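Local structure of DnaJ homolog subfamily C member 27-A (Xenopus laevis, 6JMG) at residues A47-D52 and P76-V81; I20-A25 and D108-E113; I51-T56 and K66-D71. The protein is a Rab-family small GTPase that binds GTP and a magnesium ion and may help to regulate the MEK/ERK pathway. All coordinates share one frame; numbering follows the deposited sequence.

The three contacts all lie in the Ras-family GTPase domain and reach the same six-stranded mixed sheet. Contact 2 starts first along the chain. It joins strand 15-22 and the loop after it to the later helix 107-117. Contacts 1 and 3 both fall between its two segments and share Ile51 and Asp52 at the start of strand 51-60. The centres of contacts 1 and 2 are about 12 Å apart, and those of contacts 2 and 3 about 17 Å. Contact 1 brings two loop regions together beside the GTP, contact 2 packs the loop after strand 15-22 on helix 107-117, and contact 3 is the strand pair that leads to Asp71 near the magnesium ion.

Contact 1 (A47-D52 and P76-V81). With MG (magnesium ion), chain D; GTP (guanosine-5'-triphosphate), chain C.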
loop_
_atom_site.group_PDB
_atom_site.type_symbol
_atom_site.label_atom_id
_atom_site.label_comp_id
_atom_site.label_asym_id
_atom_site.label_seq_id
_atom_site.Cartn_x
_atom_site.Cartn_y
_atom_site.Cartn_z
ATOM N N ALA A 47 -9.834 -17.643 17.774
ATOM C CA ALA A 47 -10.103 -16.419 17.023
ATOM C C ALA A 47 -9.654 -15.203 17.813
ATOM O O ALA A 47 -9.922 -15.095 19.016
ATOM C CB ALA A 47 -11.582 -16.300 16.691
ATOM N N THR A 48 -8.909 -14.319 17.151
ATOM C CA THR A 48 -8.553 -13.059 17.776
ATOM C C THR A 48 -9.815 -12.269 18.059
ATOM O O THR A 48 -10.719 -12.202 17.222
ATOM C CB THR A 48 -7.625 -12.255 16.877
ATOM O OG1 THR A 48 -6.470 -13.056 16.565
ATOM C CG2 THR A 48 -7.214 -10.912 17.582
ATOM N N ILE A 49 -9.899 -11.703 19.251
ATOM C CA ILE A 49 -11.081 -10.972 19.663
ATOM C C ILE A 49 -10.776 -9.494 19.458
ATOM O O ILE A 49 -10.116 -8.840 20.276
ATOM C CB ILE A 49 -11.485 -11.299 21.095
ATOM C CG1 ILE A 49 -11.842 -12.791 21.169
ATOM C CG2 ILE A 49 -12.645 -10.417 21.491
ATOM C CD1 ILE A 49 -12.264 -13.265 22.558
ATOM N N GLY A 50 -11.229 -8.982 18.329
ATOM C CA GLY A 50 -10.960 -7.606 17.995
ATOM C C GLY A 50 -9.523 -7.434 17.570
ATOM O O GLY A 50 -9.230 -7.329 16.377
ATOM N N ILE A 51 -8.608 -7.457 18.527
ATOM C CA ILE A 51 -7.243 -7.031 18.246
ATOM C C ILE A 51 -6.333 -7.528 19.371
ATOM O O ILE A 51 -6.689 -7.477 20.551
ATOM C CB ILE A 51 -7.204 -5.494 18.053
ATOM C CG1 ILE A 51 -5.824 -5.010 17.640
ATOM C CG2 ILE A 51 -7.703 -4.790 19.274
ATOM C CD1 ILE A 51 -5.686 -4.904 16.135
ATOM N N ASP A 52 -5.165 -8.045 18.994
ATOM C CA ASP A 52 -4.150 -8.480 19.943
ATOM C C ASP A 52 -2.902 -7.648 19.726
ATOM O O ASP A 52 -2.424 -7.523 18.596
ATOM C CB ASP A 52 -3.806 -9.953 19.804
ATOM C CG ASP A 52 -4.486 -10.804 20.830
ATOM O OD1 ASP A 52 -5.521 -10.364 21.376
ATOM O OD2 ASP A 52 -3.989 -11.917 21.091
ATOM N N PRO A 76 -15.862 -9.937 10.209
ATOM C CA PRO A 76 -16.419 -8.587 9.973
ATOM C C PRO A 76 -17.086 -7.968 11.190
ATOM O O PRO A 76 -17.165 -6.732 11.274
ATOM C CB PRO A 76 -17.434 -8.814 8.844
ATOM C CG PRO A 76 -17.749 -10.275 8.903
ATOM C CD PRO A 76 -16.490 -10.963 9.366
ATOM N N PHE A 77 -17.557 -8.777 12.143
ATOM C CA PHE A 77 -18.140 -8.230 13.365
ATOM C C PHE A 77 -17.210 -7.219 14.024
ATOM O O PHE A 77 -17.673 -6.290 14.694
ATOM C CB PHE A 77 -18.473 -9.377 14.331
ATOM C CG PHE A 77 -18.938 -8.923 15.697
ATOM C CD1 PHE A 77 -18.022 -8.591 16.697
ATOM C CD2 PHE A 77 -20.289 -8.851 15.991
ATOM C CE1 PHE A 77 -18.448 -8.180 17.944
ATOM C CE2 PHE A 77 -20.718 -8.449 17.238
ATOM C CZ PHE A 77 -19.796 -8.101 18.213
ATOM N N PHE A 78 -15.897 -7.388 13.859
ATOM C CA PHE A 78 -14.907 -6.541 14.503
ATOM C C PHE A 78 -14.467 -5.375 13.631
ATOM O O PHE A 78 -13.434 -4.749 13.924
ATOM C CB PHE A 78 -13.705 -7.381 14.924
ATOM C CG PHE A 78 -14.010 -8.337 16.035
ATOM C CD1 PHE A 78 -14.362 -7.867 17.293
ATOM C CD2 PHE A 78 -13.968 -9.706 15.821
ATOM C CE1 PHE A 78 -14.658 -8.746 18.311
ATOM C CE2 PHE A 78 -14.262 -10.586 16.843
ATOM C CZ PHE A 78 -14.604 -10.109 18.087
ATOM N N TYR A 79 -15.253 -5.041 12.605
ATOM C CA TYR A 79 -14.949 -3.890 11.761
ATOM C C TYR A 79 -14.695 -2.637 12.594
ATOM O O TYR A 79 -13.666 -1.962 12.437
ATOM C CB TYR A 79 -16.107 -3.674 10.793
ATOM C CG TYR A 79 -16.014 -2.414 9.985
ATOM C CD1 TYR A 79 -14.994 -2.238 9.058
ATOM C CD2 TYR A 79 -16.954 -1.407 10.133
ATOM C CE1 TYR A 79 -14.906 -1.087 8.304
ATOM C CE2 TYR A 79 -16.881 -0.254 9.383
ATOM C CZ TYR A 79 -15.854 -0.095 8.469
ATOM O OH TYR A 79 -15.778 1.062 7.724
ATOM N N GLU A 80 -15.622 -2.322 13.507
ATOM C CA GLU A 80 -15.528 -1.079 14.265
ATOM C C GLU A 80 -14.373 -1.109 15.256
ATOM O O GLU A 80 -13.811 -0.055 15.584
ATOM C CB GLU A 80 -16.842 -0.811 14.990
ATOM C CG GLU A 80 -17.972 -0.369 14.068
ATOM C CD GLU A 80 -18.826 -1.534 13.572
ATOM O OE1 GLU A 80 -18.375 -2.703 13.665
ATOM O OE2 GLU A 80 -19.956 -1.280 13.099
ATOM N N VAL A 81 -14.013 -2.296 15.747
ATOM C CA VAL A 81 -12.870 -2.408 16.648
ATOM C C VAL A 81 -11.569 -2.157 15.892
ATOM O O VAL A 81 -10.643 -1.518 16.419
ATOM C CB VAL A 81 -12.871 -3.774 17.357
ATOM C CG1 VAL A 81 -11.536 -4.004 18.033
ATOM C CG2 VAL A 81 -14.020 -3.863 18.375
HETATM MG MG MG D . -6.018 -14.163 14.781
HETATM P PG GTP C . -8.777 -14.710 13.253
HETATM O O1G GTP C . -7.911 -14.146 14.359
HETATM O O2G GTP C . -9.049 -13.690 12.176
HETATM O O3G GTP C . -10.096 -15.179 13.842
HETATM O O3B GTP C . -8.061 -15.927 12.461
HETATM P PB GTP C . -6.486 -15.966 12.129
HETATM O O1B GTP C . -6.194 -15.339 10.793
HETATM O O2B GTP C . -5.605 -15.323 13.174
HETATM O O3A GTP C . -6.206 -17.543 11.975
HETATM P PA GTP C . -5.306 -18.368 13.016
HETATM O O1A GTP C . -3.869 -17.905 13.036
HETATM O O2A GTP C . -5.880 -18.319 14.401
HETATM O "O5'" GTP C . -5.482 -19.823 12.387
HETATM C "C5'" GTP C . -6.774 -20.330 12.157
HETATM C "C4'" GTP C . -6.674 -21.851 12.158
HETATM O "O4'" GTP C . -5.908 -22.232 11.048
HETATM C "C3'" GTP C . -5.965 -22.431 13.356
HETATM O "O3'" GTP C . -6.623 -23.637 13.586
HETATM C "C2'" GTP C . -4.565 -22.766 12.899
HETATM O "O2'" GTP C . -4.028 -23.943 13.458
HETATM C "C1'" GTP C . -4.791 -23.023 11.442
HETATM N N9 GTP C . -3.628 -22.641 10.641
HETATM C C8 GTP C . -2.999 -21.421 10.623
HETATM N N7 GTP C . -1.995 -21.477 9.706
HETATM C C5 GTP C . -1.985 -22.710 9.149
HETATM C C6 GTP C . -1.186 -23.289 8.176
HETATM O O6 GTP C . -0.267 -22.660 7.656
HETATM N N1 GTP C . -1.437 -24.584 7.775
HETATM C C2 GTP C . -2.459 -25.307 8.341
HETATM N N2 GTP C . -2.658 -26.556 7.943
HETATM N N3 GTP C . -3.256 -24.729 9.315
HETATM C C4 GTP C . -3.016 -23.453 9.715
HETATM O O HOH W 1 -5.585 -12.335 13.809
HETATM O O HOH W 2 -6.299 -16.019 15.830
#
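Phe78 and Gly50 form the middle of this contact, which rests on packing. The Phe78 ring lies under the backbone of Gly50, whose N sits 3.3 Å above the ring plane, over its centre. Gly50 CA makes a CH-pi contact with the same face, 3.8 Å from the centroid of the Phe78 ring. With CG anti to its own carbonyl carbon (chi1 -68°), the Phe78 ring starts off toward the loop and meets Gly50 with one face. The Phe77 ring atom CD1 covers the opposite face of Phe78. Gly50 has positive phi (74°), which favours glycine.

Apolar side chains add to the packing. Ile49 CG2 reaches Phe78 CZ at 3.9 Å. Val81 CG1 lies 3.6 Å from Gly50 CA and also meets Ile51 CG2.

Polar and metal bonds hold the start of segment 47-52. Thr48 OG1 binds the magnesium ion at 2.1 Å, beside O1G and O2B of GTP, two waters and Ser30 OG. Thr48 N donates to GTP O1G at 3.0 Å, so this residue grips both metal and gamma phosphate. Gly50 is also backbone hydrogen-bonded to Ala73. The whole matches the meeting of the two switch regions in GTP-bound small GTPases.

Contact 2 (I20-A25 and D108-E113). With GTP (guanosine-5'-triphosphate), chain C.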
loop_
_atom_site.group_PDB
_atom_site.type_symbol
_atom_site.label_atom_id
_atom_site.label_comp_id
_atom_site.label_asym_id
_atom_site.label_seq_id
_atom_site.Cartn_x
_atom_site.Cartn_y
_atom_site.Cartn_z
ATOM N N ILE A 20 0.623 -4.285 11.329
ATOM C CA ILE A 20 -0.700 -4.850 11.523
ATOM C C ILE A 20 -0.887 -6.040 10.596
ATOM O O ILE A 20 -0.174 -6.209 9.602
ATOM C CB ILE A 20 -1.803 -3.812 11.293
ATOM C CG1 ILE A 20 -1.844 -3.410 9.834
ATOM C CG2 ILE A 20 -1.582 -2.585 12.181
ATOM C CD1 ILE A 20 -3.070 -2.577 9.530
ATOM N N SER A 21 -1.882 -6.859 10.923
ATOM C CA SER A 21 -2.277 -8.003 10.108
ATOM C C SER A 21 -3.699 -7.819 9.598
ATOM O O SER A 21 -4.587 -7.397 10.344
ATOM C CB SER A 21 -2.211 -9.288 10.930
ATOM O OG SER A 21 -3.189 -9.226 11.967
ATOM N N MET A 22 -3.934 -8.184 8.346
ATOM C CA MET A 22 -5.267 -8.078 7.778
ATOM C C MET A 22 -5.554 -9.344 6.976
ATOM O O MET A 22 -4.645 -9.965 6.411
ATOM C CB MET A 22 -5.434 -6.828 6.877
ATOM C CG MET A 22 -5.148 -5.483 7.535
ATOM S SD MET A 22 -5.277 -4.006 6.479
ATOM C CE MET A 22 -6.138 -4.666 5.082
ATOM N N GLY A 23 -6.824 -9.713 6.933
ATOM C CA GLY A 23 -7.293 -10.852 6.168
ATOM C C GLY A 23 -8.416 -11.565 6.905
ATOM O O GLY A 23 -8.631 -11.388 8.109
ATOM N N ASN A 24 -9.136 -12.407 6.167
ATOM C CA ASN A 24 -10.348 -13.032 6.678
ATOM C C ASN A 24 -10.058 -13.908 7.900
ATOM O O ASN A 24 -8.911 -14.233 8.225
ATOM C CB ASN A 24 -11.016 -13.844 5.570
ATOM C CG ASN A 24 -11.749 -12.960 4.550
ATOM O OD1 ASN A 24 -11.663 -11.735 4.594
ATOM N ND2 ASN A 24 -12.479 -13.589 3.638
ATOM N N ALA A 25 -11.127 -14.269 8.601
ATOM C CA ALA A 25 -10.988 -15.148 9.754
ATOM C C ALA A 25 -10.476 -16.526 9.339
ATOM O O ALA A 25 -10.741 -17.002 8.228
ATOM C CB ALA A 25 -12.321 -15.291 10.482
ATOM N N ASP A 108 -9.288 -7.294 -2.001
ATOM C CA ASP A 108 -9.589 -5.949 -2.485
ATOM C C ASP A 108 -10.417 -5.186 -1.460
ATOM O O ASP A 108 -10.176 -3.993 -1.220
ATOM C CB ASP A 108 -10.295 -6.006 -3.841
ATOM C CG ASP A 108 -9.330 -6.269 -5.012
ATOM O OD1 ASP A 108 -8.346 -5.512 -5.160
ATOM O OD2 ASP A 108 -9.564 -7.224 -5.794
ATOM N N GLY A 109 -11.368 -5.873 -0.815
ATOM C CA GLY A 109 -12.160 -5.241 0.233
ATOM C C GLY A 109 -11.323 -4.829 1.437
ATOM O O GLY A 109 -11.567 -3.781 2.045
ATOM N N TRP A 110 -10.322 -5.644 1.798
ATOM C CA TRP A 110 -9.434 -5.268 2.898
ATOM C C TRP A 110 -8.672 -3.997 2.566
ATOM O O TRP A 110 -8.554 -3.101 3.409
ATOM C CB TRP A 110 -8.469 -6.415 3.241
ATOM C CG TRP A 110 -9.123 -7.449 4.112
ATOM C CD1 TRP A 110 -9.695 -8.627 3.704
ATOM C CD2 TRP A 110 -9.331 -7.375 5.528
ATOM N NE1 TRP A 110 -10.227 -9.298 4.784
ATOM C CE2 TRP A 110 -10.020 -8.550 5.913
ATOM C CE3 TRP A 110 -8.999 -6.436 6.509
ATOM C CZ2 TRP A 110 -10.378 -8.806 7.234
ATOM C CZ3 TRP A 110 -9.343 -6.697 7.824
ATOM C CH2 TRP A 110 -10.019 -7.873 8.176
ATOM N N LEU A 111 -8.145 -3.894 1.346
ATOM C CA LEU A 111 -7.462 -2.666 0.954
ATOM C C LEU A 111 -8.413 -1.478 1.009
ATOM O O LEU A 111 -8.050 -0.399 1.492
ATOM C CB LEU A 111 -6.877 -2.817 -0.447
ATOM C CG LEU A 111 -5.702 -3.781 -0.572
ATOM C CD1 LEU A 111 -5.078 -3.705 -1.942
ATOM C CD2 LEU A 111 -4.672 -3.464 0.483
ATOM N N ALA A 112 -9.651 -1.674 0.549
ATOM C CA ALA A 112 -10.631 -0.597 0.588
ATOM C C ALA A 112 -10.904 -0.156 2.018
ATOM O O ALA A 112 -11.003 1.043 2.307
ATOM C CB ALA A 112 -11.926 -1.046 -0.087
ATOM N N GLU A 113 -11.029 -1.117 2.929
ATOM C CA GLU A 113 -11.352 -0.777 4.305
ATOM C C GLU A 113 -10.215 -0.008 4.956
ATOM O O GLU A 113 -10.443 1.005 5.625
ATOM C CB GLU A 113 -11.671 -2.047 5.080
ATOM C CG GLU A 113 -11.694 -1.849 6.548
ATOM C CD GLU A 113 -12.203 -3.057 7.247
ATOM O OE1 GLU A 113 -11.743 -3.309 8.380
ATOM O OE2 GLU A 113 -13.048 -3.760 6.649
HETATM P PG GTP C . -8.777 -14.710 13.253
HETATM O O1G GTP C . -7.911 -14.146 14.359
HETATM O O2G GTP C . -9.049 -13.690 12.176
HETATM O O3G GTP C . -10.096 -15.179 13.842
HETATM O O3B GTP C . -8.061 -15.927 12.461
HETATM P PB GTP C . -6.486 -15.966 12.129
HETATM O O1B GTP C . -6.194 -15.339 10.793
HETATM O O2B GTP C . -5.605 -15.323 13.174
HETATM O O3A GTP C . -6.206 -17.543 11.975
HETATM P PA GTP C . -5.306 -18.368 13.016
HETATM O O1A GTP C . -3.869 -17.905 13.036
HETATM O O2A GTP C . -5.880 -18.319 14.401
HETATM O "O5'" GTP C . -5.482 -19.823 12.387
HETATM C "C5'" GTP C . -6.774 -20.330 12.157
HETATM C "C4'" GTP C . -6.674 -21.851 12.158
HETATM O "O4'" GTP C . -5.908 -22.232 11.048
HETATM C "C3'" GTP C . -5.965 -22.431 13.356
HETATM O "O3'" GTP C . -6.623 -23.637 13.586
HETATM C "C2'" GTP C . -4.565 -22.766 12.899
HETATM O "O2'" GTP C . -4.028 -23.943 13.458
HETATM C "C1'" GTP C . -4.791 -23.023 11.442
HETATM N N9 GTP C . -3.628 -22.641 10.641
HETATM C C8 GTP C . -2.999 -21.421 10.623
HETATM N N7 GTP C . -1.995 -21.477 9.706
HETATM C C5 GTP C . -1.985 -22.710 9.149
HETATM C C6 GTP C . -1.186 -23.289 8.176
HETATM O O6 GTP C . -0.267 -22.660 7.656
HETATM N N1 GTP C . -1.437 -24.584 7.775
HETATM C C2 GTP C . -2.459 -25.307 8.341
HETATM N N2 GTP C . -2.658 -26.556 7.943
HETATM N N3 GTP C . -3.256 -24.729 9.315
HETATM C C4 GTP C . -3.016 -23.453 9.715
#
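Gly23 and Trp110 come nearest in the backbone, with CA atoms 6.8 Å apart, where strand 15-22 runs on into the loop beside helix 107-117. Residues from Gly23 onward match the start of the P-loop of the Ras-like fold, and Ala25 borders the bound GTP.

Trp110 carries the contact. Its indole lies flat against the loop, with Gly23 N 3.5 Å above the ring plane and over its centre. Gly23 CA adds a CH-pi contact over the five-membered ring. Gly23 O approaches Trp110 CZ2 at 3.2 Å; its hydrogen bond is with Lys29 NZ. The backbone angles of Gly23 call for glycine by themselves.

At the ring edge, Trp110 NE1 donates to Asn24 OD1 at 2.8 Å. The bond is nearly straight, 174° at the hydrogen, and the acceptor lies in the indole plane. The donor is tilted 20° from the Asn24 carbonyl plane. Asn24 OD1 also has a hydrogen bond with Ser106 OG, its strongest polar partner, so two groups hold this oxygen. An alanine in place of Trp110 would probably leave Asn24 OD1 without its ring N-H and open a gap beside Gly23.

The Met22 and Trp110 side chains pass one another, running opposite ways. Met22 CB lies 3.6 Å from Trp110 CE3. Met22 also touches Met72 and Leu94 of the neighbouring strands. A bend at chi3 (15°) turns the methyl group back, and Met22 CE ends 3.4 Å from Trp110 CB.

Contact 3 (I51-T56 and K66-D71); sequences IDYGVT and KVNIFD
Tyr53 and Asn68 join their side chains across a beta hairpin, strands 51-60 and 63-72, at one border of the Ras-like sheet. Tyr53 OH donates to Asn68 OD1 at 2.6 Å. The ring and the amide lie side by side and nearly coplanar, 11° apart. Lys66 NZ adds a weak bond to the same oxygen.

On this face Tyr53 also lies beside Phe70. Its CD1 stands 3.6 Å above the Phe70 ring, toward the rim, with the two planes at 54°. Ile51 CD1 packs on Phe70 CB, and Val55 CG1 on Lys66 CG at 3.8 Å. The other face carries Thr56, whose CG2 touches Val67 CB and, at 3.7 Å, Ile69 CD1.

The backbones beneath run antiparallel, 165° between their directions. Asp52 with Asp71, Gly54 with Ile69 and Thr56 with Val67 are hydrogen-bonded pairs, each joined by two bonds. Asp71 CB lies 3.6 Å from Asp52 O. Tyr53 with Phe70 and Val55 with Asn68 are the non-hydrogen-bonded pairs between them.

Further out, Asn68 ND2 bonds Ile17 O of strand 15-22, which helps to fix the turn of the amide. Phe70 meets Lys18 in a cation-pi contact. Asp71 begins the DxxG motif of GTPases. Its OD1 bonds Ser21 OG, and its OD2 bonds Ser30 OG, a ligand of the magnesium ion.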
loop_
_atom_site.group_PDB
_atom_site.type_symbol
_atom_site.label_atom_id
_atom_site.label_comp_id
_atom_site.label_asym_id
_atom_site.label_seq_id
_atom_site.Cartn_x
_atom_site.Cartn_y
_atom_site.Cartn_z
ATOM N N ILE A 51 -8.608 -7.457 18.527
ATOM C CA ILE A 51 -7.243 -7.031 18.246
ATOM C C ILE A 51 -6.333 -7.528 19.371
ATOM O O ILE A 51 -6.689 -7.477 20.551
ATOM C CB ILE A 51 -7.204 -5.494 18.053
ATOM C CG1 ILE A 51 -5.824 -5.010 17.640
ATOM C CG2 ILE A 51 -7.703 -4.790 19.274
ATOM C CD1 ILE A 51 -5.686 -4.904 16.135
ATOM N N ASP A 52 -5.165 -8.045 18.994
ATOM C CA ASP A 52 -4.150 -8.480 19.943
ATOM C C ASP A 52 -2.902 -7.648 19.726
ATOM O O ASP A 52 -2.424 -7.523 18.596
ATOM C CB ASP A 52 -3.806 -9.953 19.804
ATOM C CG ASP A 52 -4.486 -10.804 20.830
ATOM O OD1 ASP A 52 -5.521 -10.364 21.376
ATOM O OD2 ASP A 52 -3.989 -11.917 21.091
ATOM N N TYR A 53 -2.429 -7.027 20.796
ATOM C CA TYR A 53 -1.290 -6.136 20.750
ATOM C C TYR A 53 -0.107 -6.801 21.414
ATOM O O TYR A 53 -0.236 -7.394 22.491
ATOM C CB TYR A 53 -1.584 -4.807 21.456
ATOM C CG TYR A 53 -0.364 -3.930 21.610
ATOM C CD1 TYR A 53 0.190 -3.281 20.517
ATOM C CD2 TYR A 53 0.257 -3.776 22.848
ATOM C CE1 TYR A 53 1.324 -2.471 20.660
ATOM C CE2 TYR A 53 1.388 -2.977 22.998
ATOM C CZ TYR A 53 1.911 -2.332 21.911
ATOM O OH TYR A 53 3.030 -1.554 22.057
ATOM N N GLY A 54 1.052 -6.654 20.793
ATOM C CA GLY A 54 2.269 -7.183 21.364
ATOM C C GLY A 54 3.455 -6.434 20.810
ATOM O O GLY A 54 3.362 -5.731 19.801
ATOM N N VAL A 55 4.560 -6.560 21.517
ATOM C CA VAL A 55 5.818 -5.979 21.093
ATOM C C VAL A 55 6.818 -7.106 20.923
ATOM O O VAL A 55 6.918 -7.993 21.780
ATOM C CB VAL A 55 6.307 -4.925 22.098
ATOM C CG1 VAL A 55 7.731 -4.479 21.766
ATOM C CG2 VAL A 55 5.329 -3.736 22.074
ATOM N N THR A 56 7.536 -7.078 19.810
ATOM C CA THR A 56 8.648 -7.979 19.577
ATOM C C THR A 56 9.863 -7.140 19.202
ATOM O O THR A 56 9.753 -5.954 18.873
ATOM C CB THR A 56 8.310 -9.002 18.483
ATOM O OG1 THR A 56 9.397 -9.927 18.335
ATOM C CG2 THR A 56 8.051 -8.306 17.164
ATOM N N LYS A 66 12.205 -2.160 17.219
ATOM C CA LYS A 66 11.154 -2.491 18.168
ATOM C C LYS A 66 9.835 -2.451 17.406
ATOM O O LYS A 66 9.458 -1.407 16.860
ATOM C CB LYS A 66 11.157 -1.523 19.354
ATOM C CG LYS A 66 10.045 -1.763 20.385
ATOM C CD LYS A 66 9.893 -0.582 21.372
ATOM C CE LYS A 66 8.609 -0.674 22.236
ATOM N NZ LYS A 66 7.446 0.145 21.727
ATOM N N VAL A 67 9.137 -3.586 17.360
ATOM C CA VAL A 67 7.994 -3.777 16.472
ATOM C C VAL A 67 6.729 -3.845 17.309
ATOM O O VAL A 67 6.559 -4.758 18.122
ATOM C CB VAL A 67 8.141 -5.047 15.625
ATOM C CG1 VAL A 67 7.024 -5.124 14.641
ATOM C CG2 VAL A 67 9.491 -5.082 14.938
ATOM N N ASN A 68 5.845 -2.883 17.110
ATOM C CA ASN A 68 4.515 -2.914 17.696
ATOM C C ASN A 68 3.578 -3.642 16.748
ATOM O O ASN A 68 3.307 -3.160 15.644
ATOM C CB ASN A 68 4.004 -1.500 17.957
ATOM C CG ASN A 68 4.840 -0.757 18.974
ATOM O OD1 ASN A 68 4.687 -0.946 20.184
ATOM N ND2 ASN A 68 5.737 0.086 18.491
ATOM N N ILE A 69 3.062 -4.782 17.183
ATOM C CA ILE A 69 2.202 -5.610 16.356
ATOM C C ILE A 69 0.770 -5.468 16.851
ATOM O O ILE A 69 0.503 -5.621 18.048
ATOM C CB ILE A 69 2.664 -7.079 16.368
ATOM C CG1 ILE A 69 4.094 -7.187 15.816
ATOM C CG2 ILE A 69 1.758 -7.933 15.501
ATOM C CD1 ILE A 69 4.651 -8.639 15.717
ATOM N N PHE A 70 -0.134 -5.131 15.934
ATOM C CA PHE A 70 -1.577 -5.095 16.164
ATOM C C PHE A 70 -2.146 -6.188 15.276
ATOM O O PHE A 70 -2.489 -5.955 14.114
ATOM C CB PHE A 70 -2.181 -3.716 15.832
ATOM C CG PHE A 70 -1.649 -2.612 16.693
ATOM C CD1 PHE A 70 -0.332 -2.176 16.554
ATOM C CD2 PHE A 70 -2.452 -2.013 17.652
ATOM C CE1 PHE A 70 0.172 -1.158 17.357
ATOM C CE2 PHE A 70 -1.966 -0.999 18.443
ATOM C CZ PHE A 70 -0.648 -0.572 18.300
ATOM N N ASP A 71 -2.254 -7.380 15.842
ATOM C CA ASP A 71 -2.796 -8.530 15.137
ATOM C C ASP A 71 -4.307 -8.375 15.132
ATOM O O ASP A 71 -4.927 -8.399 16.200
ATOM C CB ASP A 71 -2.335 -9.805 15.837
ATOM C CG ASP A 71 -2.989 -11.059 15.289
ATOM O OD1 ASP A 71 -3.488 -11.047 14.150
ATOM O OD2 ASP A 71 -3.006 -12.067 16.015
#